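2-Keto-3-deoxy-(6-phospho-)gluconate aldolase (Thermoproteus tenax, PDB 2R91) belongs to the dihydrodipicolinate synthetase family of aldolases, built on a closed barrel of eight parallel strands surrounded by helices. Local coordinates at residues Asp210-Ala214 and Gly215-Arg219. Numbering follows the deposited sequence.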
loop_
_atom_site.group_PDB
_atom_site.type_symbol
_atom_site.label_atom_id
_atom_site.label_comp_id
_atom_site.label_asym_id
_atom_site.label_seq_id
_atom_site.Cartn_x
_atom_site.Cartn_y
_atom_site.Cartn_z
ATOM N N ASP A 210 22.678 27.651 -0.479
ATOM C CA ASP A 210 23.617 28.594 -1.119
ATOM C C ASP A 210 23.864 28.230 -2.579
ATOM O O ASP A 210 23.865 29.086 -3.473
ATOM C CB ASP A 210 24.961 28.551 -0.393
ATOM C CG ASP A 210 24.939 29.294 0.940
ATOM O OD1 ASP A 210 23.942 29.995 1.220
ATOM O OD2 ASP A 210 25.914 29.157 1.712
ATOM N N ALA A 211 24.069 26.943 -2.813
ATOM C CA ALA A 211 24.385 26.473 -4.143
ATOM C C ALA A 211 23.205 26.686 -5.061
ATOM O O ALA A 211 23.363 27.175 -6.167
ATOM C CB ALA A 211 24.825 24.994 -4.121
ATOM N N VAL A 212 22.014 26.310 -4.625
ATOM C CA VAL A 212 20.834 26.529 -5.443
ATOM C C VAL A 212 20.647 28.025 -5.760
ATOM O O VAL A 212 20.348 28.391 -6.897
ATOM C CB VAL A 212 19.541 25.917 -4.800
ATOM C CG1 VAL A 212 18.311 26.348 -5.572
ATOM C CG2 VAL A 212 19.624 24.384 -4.741
ATOM N N ALA A 213 20.822 28.887 -4.764
ATOM C CA ALA A 213 20.661 30.343 -4.965
ATOM C C ALA A 213 21.697 30.946 -5.932
ATOM O O ALA A 213 21.392 31.898 -6.639
ATOM C CB ALA A 213 20.717 31.080 -3.639
ATOM N N ALA A 214 22.918 30.409 -5.926
ATOM C CA ALA A 214 23.963 30.794 -6.898
ATOM C C ALA A 214 23.751 30.236 -8.316
ATOM O O ALA A 214 24.492 30.583 -9.237
ATOM C CB ALA A 214 25.334 30.393 -6.377
ATOM N N GLY A 215 22.764 29.364 -8.490
ATOM C CA GLY A 215 22.546 28.670 -9.757
ATOM C C GLY A 215 23.452 27.465 -9.955
ATOM O O GLY A 215 23.485 26.867 -11.036
ATOM N N ASP A 216 24.181 27.096 -8.902
ATOM C CA ASP A 216 25.081 25.948 -8.924
ATOM C C ASP A 216 24.323 24.634 -8.605
ATOM O O ASP A 216 24.520 24.016 -7.553
ATOM C CB ASP A 216 26.215 26.189 -7.932
ATOM C CG ASP A 216 27.432 25.304 -8.175
ATOM O OD1 ASP A 216 27.372 24.350 -8.986
ATOM O OD2 ASP A 216 28.453 25.550 -7.498
ATOM N N ILE A 217 23.509 24.191 -9.550
ATOM C CA ILE A 217 22.662 23.018 -9.351
ATOM C C ILE A 217 23.483 21.743 -9.189
ATOM O O ILE A 217 23.136 20.865 -8.394
ATOM C CB ILE A 217 21.627 22.887 -10.490
ATOM C CG1 ILE A 217 20.718 24.125 -10.513
ATOM C CG2 ILE A 217 20.818 21.600 -10.346
ATOM C CD1 ILE A 217 19.870 24.293 -9.259
ATOM N N GLU A 218 24.595 21.657 -9.909
ATOM C CA GLU A 218 25.468 20.492 -9.801
ATOM C C GLU A 218 26.066 20.325 -8.388
ATOM O O GLU A 218 26.101 19.212 -7.869
ATOM C CB GLU A 218 26.572 20.500 -10.877
ATOM C CG GLU A 218 26.048 20.421 -12.339
ATOM C CD GLU A 218 25.351 21.711 -12.794
ATOM O OE1 GLU A 218 25.602 22.803 -12.209
ATOM O OE2 GLU A 218 24.525 21.638 -13.735
ATOM N N ARG A 219 26.563 21.407 -7.792
ATOM C CA ARG A 219 27.067 21.335 -6.410
ATOM C C ARG A 219 25.936 20.946 -5.412
ATOM O O ARG A 219 26.130 20.117 -4.508
ATOM C CB ARG A 219 27.709 22.671 -5.980
ATOM C CG ARG A 219 28.012 22.730 -4.479
ATOM C CD ARG A 219 28.913 23.914 -4.096
ATOM N NE ARG A 219 29.225 23.927 -2.663
ATOM C CZ ARG A 219 30.227 23.258 -2.094
ATOM N NH1 ARG A 219 31.045 22.501 -2.820
ATOM N NH2 ARG A 219 30.407 23.333 -0.781
#
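A211 and D216 meet where helix 202-213 ends in a Schellman motif and the chain turns tightly into helix 217-237, the short link between two consecutive helices at the outside of this TIM-barrel protein. The amide of D216 reaches back to the carbonyl of A211, N to O 2.9 Å, in a bent bond that closes the motif. One residue earlier, G215 N bonds to V212 O at 3.1 Å. G215 makes this possible with a positive phi of 81°, a conformation open to a residue without a side chain, since a CB here would run into the carbonyl oxygen of A214.

The tight part of the turn centres on a single methyl. A211 is buried between the end of one helix and the start of the next, with its CB 3.6 Å from D216 O and 3.9 Å from R219 CG, and A220 is a further neighbour; so short a side chain lets the backbones come this close. A looser flank lies at V212 CG1 and I217 CD1, 4.5 Å apart, where both residues also pack on F183 of helix 182-187. I217 further packs on R189 of a second subunit.

Toward solvent the packing thins out. A214 lies exposed beside G215, and R219 covers the A211 methyl with CB and CG while its chain, extended from CG to NE, carries the guanidinium group away from it. D216 suits the N-cap position because amides in the first turn of a helix lack backbone acceptors from a preceding turn, and its short side chain can supply one: with CG anti to its own N (chi1 -161°), OD1 accepts R219 N at 3.3 Å, nearly straight at 159°, the donor lying well above the carboxylate plane.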